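Local coordinates for protein sensor histidine kinase PdtaS (PDB 2YKF) that probably senses nutrient deprivation by binding c-di-GMP and answers with ATP-dependent autophosphorylation that starts a two-component signalling cascade, at residues A[42-47]-A[126-131]. Sequence-based numbering, arbitrary orientation.
Sequences YLMWVR and AVLTRH
Thr129 has its OG1 between the backbone N and the carbonyl carbon (chi1 53°). In Trp45, chi1 (-63°) sets CG beside the backbone N, and chi2 (95°) turns the indole so that NE1 faces that hydroxyl. The bond from Trp45 NE1 to Thr129 OG1 is 3.0 Å and lies practically in the indole plane, while Thr129 CG2 sits 3.6 Å from the same NE1. The hydroxyl has a second partner in its own strand, His131 NE2, at 2.9 Å from Thr129 OG1. Leu43 packs beside this chain of bonds, its CB 3.4 Å from Thr129 OG1 and its CD2 near His131 NE2, the Leu43 and His131 side chains crossing at about a right angle. Helix 83-90 touches this face through Val85, which meets Thr129.

On the other face, the aliphatic part of Arg130 runs beside the Tyr42 ring, pointing the same way, with CG 4.3 Å from the ring centroid in an off-centre CH-pi contact. Tyr42 OH is hydrogen-bonded to Ser38 OG. Farther along, Met44 CG meets Ala126 CB at 3.8 Å; Met44 touches Val27 and Ala126 touches Leu24 of helix 18-38.

Paired N-H and C=O groups of Leu43 with Thr129 and of Trp45 with Val127 hold in register the central strand of the GAF domain's five-stranded antiparallel sheet and its neighbour. The indole bond joins the strands through side chains as well; His131, within 126-131, steadies the buried hydroxyl, which should limit rotation of all three groups.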
ATOM      1  N   TYR A  42      -6.816   9.975   9.884  1.00 28.58           N
ATOM      2  CA  TYR A  42      -8.235  10.376  10.124  1.00 28.57           C
ATOM      3  C   TYR A  42      -8.756   9.639  11.308  1.00 30.20           C
ATOM      4  O   TYR A  42      -8.406   8.416  11.532  1.00 27.73           O
ATOM      5  CB  TYR A  42      -9.143  10.013   8.910  1.00 29.13           C
ATOM      6  CG  TYR A  42      -8.963  10.970   7.748  1.00 29.24           C
ATOM      7  CD1 TYR A  42      -7.927  10.796   6.819  1.00 30.57           C
ATOM      8  CD2 TYR A  42      -9.832  12.092   7.600  1.00 33.71           C
ATOM      9  CE1 TYR A  42      -7.722  11.726   5.791  1.00 29.90           C
ATOM     10  CE2 TYR A  42      -9.669  12.996   6.592  1.00 31.56           C
ATOM     11  CZ  TYR A  42      -8.638  12.793   5.656  1.00 31.98           C
ATOM     12  OH  TYR A  42      -8.524  13.673   4.628  1.00 30.52           O
ATOM     13  N   LEU A  43      -9.655  10.290  12.039  1.00 28.11           N
ATOM     14  CA  LEU A  43     -10.376   9.620  13.072  1.00 28.81           C
ATOM     15  C   LEU A  43     -11.845   9.763  12.729  1.00 29.06           C
ATOM     16  O   LEU A  43     -12.205  10.766  12.215  1.00 29.33           O
ATOM     17  CB  LEU A  43     -10.093  10.285  14.406  1.00 29.44           C
ATOM     18  CG  LEU A  43      -8.969   9.750  15.292  1.00 33.58           C
ATOM     19  CD1 LEU A  43      -7.695   9.495  14.642  1.00 36.67           C
ATOM     20  CD2 LEU A  43      -8.771  10.716  16.477  1.00 31.58           C
ATOM     21  N   MET A  44     -12.668   8.777  13.054  1.00 26.34           N
ATOM     22  CA  MET A  44     -14.097   8.869  12.823  1.00 29.44           C
ATOM     23  C   MET A  44     -14.818   9.004  14.166  1.00 30.32           C
ATOM     24  O   MET A  44     -14.641   8.194  15.041  1.00 32.04           O
ATOM     25  CB  MET A  44     -14.617   7.620  12.140  1.00 27.38           C
ATOM     26  CG  MET A  44     -16.132   7.695  11.881  1.00 31.54           C
ATOM     27  SD  MET A  44     -16.769   6.156  11.119  1.00 32.15           S
ATOM     28  CE  MET A  44     -16.394   6.623   9.454  1.00 32.05           C
ATOM     29  N   TRP A  45     -15.662  10.023  14.280  1.00 31.64           N
ATOM     30  CA  TRP A  45     -16.381  10.314  15.554  1.00 32.33           C
ATOM     31  C   TRP A  45     -17.864  10.175  15.346  1.00 32.45           C
ATOM     32  O   TRP A  45     -18.376  10.603  14.295  1.00 32.11           O
ATOM     33  CB  TRP A  45     -16.114  11.753  15.968  1.00 31.64           C
ATOM     34  CG  TRP A  45     -14.678  12.001  16.248  1.00 32.21           C
ATOM     35  CD1 TRP A  45     -13.747  12.480  15.415  1.00 31.30           C
ATOM     36  CD2 TRP A  45     -14.048  11.780  17.482  1.00 31.47           C
ATOM     37  NE1 TRP A  45     -12.517  12.556  16.044  1.00 32.36           N
ATOM     38  CE2 TRP A  45     -12.691  12.146  17.338  1.00 36.97           C
ATOM     39  CE3 TRP A  45     -14.510  11.362  18.727  1.00 33.17           C
ATOM     40  CZ2 TRP A  45     -11.771  12.080  18.409  1.00 35.33           C
ATOM     41  CZ3 TRP A  45     -13.586  11.271  19.788  1.00 34.22           C
ATOM     42  CH2 TRP A  45     -12.244  11.609  19.610  1.00 33.56           C
ATOM     43  N   VAL A  46     -18.541   9.518  16.296  1.00 31.27           N
ATOM     44  CA  VAL A  46     -20.013   9.485  16.339  1.00 32.75           C
ATOM     45  C   VAL A  46     -20.508  10.196  17.639  1.00 36.51           C
ATOM     46  O   VAL A  46     -19.683  10.472  18.538  1.00 35.10           O
ATOM     47  CB  VAL A  46     -20.634   8.068  16.194  1.00 31.81           C
ATOM     48  CG1 VAL A  46     -20.291   7.439  14.755  1.00 28.42           C
ATOM     49  CG2 VAL A  46     -20.210   7.088  17.353  1.00 32.00           C
ATOM     50  N   ARG A  47     -21.814  10.506  17.684  1.00 37.65           N
ATOM     51  CA  ARG A  47     -22.423  11.309  18.776  1.00 41.77           C
ATOM     52  C   ARG A  47     -23.545  10.488  19.319  1.00 42.75           C
ATOM     53  O   ARG A  47     -24.452  10.079  18.593  1.00 41.92           O
ATOM     54  CB  ARG A  47     -22.976  12.624  18.219  1.00 42.56           C
ATOM     55  CG  ARG A  47     -23.666  13.503  19.264  1.00 48.36           C
ATOM     56  CD  ARG A  47     -24.093  14.829  18.676  1.00 55.39           C
ATOM     57  NE  ARG A  47     -25.319  14.706  17.870  1.00 59.86           N
ATOM     58  CZ  ARG A  47     -25.977  15.753  17.336  1.00 62.81           C
ATOM     59  NH1 ARG A  47     -25.523  16.995  17.518  1.00 60.62           N
ATOM     60  NH2 ARG A  47     -27.093  15.566  16.624  1.00 59.94           N
ATOM     61  N   ALA A 126     -21.570  10.910  11.031  1.00 29.89           N
ATOM     62  CA  ALA A 126     -20.272  10.860  11.672  1.00 30.04           C
ATOM     63  C   ALA A 126     -19.518  12.068  11.265  1.00 28.46           C
ATOM     64  O   ALA A 126     -19.889  12.741  10.306  1.00 28.95           O
ATOM     65  CB  ALA A 126     -19.440   9.523  11.258  1.00 28.85           C
ATOM     66  N   VAL A 127     -18.440  12.345  11.986  1.00 29.27           N
ATOM     67  CA  VAL A 127     -17.498  13.402  11.626  1.00 29.12           C
ATOM     68  C   VAL A 127     -16.043  12.874  11.614  1.00 30.20           C
ATOM     69  O   VAL A 127     -15.652  12.138  12.503  1.00 33.30           O
ATOM     70  CB  VAL A 127     -17.589  14.563  12.636  1.00 30.76           C
ATOM     71  CG1 VAL A 127     -16.568  15.595  12.310  1.00 27.81           C
ATOM     72  CG2 VAL A 127     -18.997  15.179  12.538  1.00 32.34           C
ATOM     73  N   LEU A 128     -15.272  13.261  10.618  1.00 29.92           N
ATOM     74  CA  LEU A 128     -13.872  12.854  10.490  1.00 30.89           C
ATOM     75  C   LEU A 128     -13.074  13.954  11.000  1.00 32.21           C
ATOM     76  O   LEU A 128     -13.358  15.105  10.651  1.00 32.91           O
ATOM     77  CB  LEU A 128     -13.523  12.728   8.995  1.00 29.48           C
ATOM     78  CG  LEU A 128     -14.347  11.684   8.199  1.00 27.82           C
ATOM     79  CD1 LEU A 128     -13.813  11.621   6.792  1.00 32.64           C
ATOM     80  CD2 LEU A 128     -14.202  10.304   8.830  1.00 29.57           C
ATOM     81  N   THR A 129     -12.060  13.661  11.801  1.00 31.26           N
ATOM     82  CA  THR A 129     -11.002  14.681  12.005  1.00 32.54           C
ATOM     83  C   THR A 129      -9.745  14.253  11.275  1.00 34.34           C
ATOM     84  O   THR A 129      -9.392  13.045  11.294  1.00 32.47           O
ATOM     85  CB  THR A 129     -10.730  14.912  13.506  1.00 32.46           C
ATOM     86  OG1 THR A 129     -10.458  13.642  14.159  1.00 35.02           O
ATOM     87  CG2 THR A 129     -12.008  15.643  14.172  1.00 32.77           C
ATOM     88  N   ARG A 130      -9.123  15.205  10.575  1.00 33.00           N
ATOM     89  CA  ARG A 130      -7.888  14.983   9.852  1.00 34.72           C
ATOM     90  C   ARG A 130      -6.678  15.547  10.666  1.00 35.16           C
ATOM     91  O   ARG A 130      -6.741  16.678  11.178  1.00 35.69           O
ATOM     92  CB  ARG A 130      -7.989  15.673   8.489  1.00 34.46           C
ATOM     93  CG  ARG A 130      -6.795  15.564   7.545  1.00 39.00           C
ATOM     94  CD  ARG A 130      -7.102  16.320   6.192  1.00 43.23           C
ATOM     95  NE  ARG A 130      -5.953  16.421   5.236  1.00 46.74           N
ATOM     96  CZ  ARG A 130      -6.055  16.795   3.941  1.00 48.04           C
ATOM     97  NH1 ARG A 130      -7.241  17.095   3.403  1.00 46.51           N
ATOM     98  NH2 ARG A 130      -4.975  16.847   3.159  1.00 47.70           N
ATOM     99  N   HIS A 131      -5.608  14.774  10.820  1.00 32.74           N
ATOM    100  CA  HIS A 131      -4.472  15.238  11.604  1.00 33.38           C
ATOM    101  C   HIS A 131      -3.259  15.006  10.758  1.00 34.84           C
ATOM    102  O   HIS A 131      -3.141  13.935  10.133  1.00 32.00           O
ATOM    103  CB  HIS A 131      -4.358  14.409  12.863  1.00 34.71           C
ATOM    104  CG  HIS A 131      -5.629  14.297  13.652  1.00 36.90           C
ATOM    105  ND1 HIS A 131      -5.743  14.770  14.942  1.00 40.92           N
ATOM    106  CD2 HIS A 131      -6.801  13.677  13.373  1.00 38.60           C
ATOM    107  CE1 HIS A 131      -6.951  14.479  15.408  1.00 43.11           C
ATOM    108  NE2 HIS A 131      -7.605  13.800  14.479  1.00 38.89           N
TER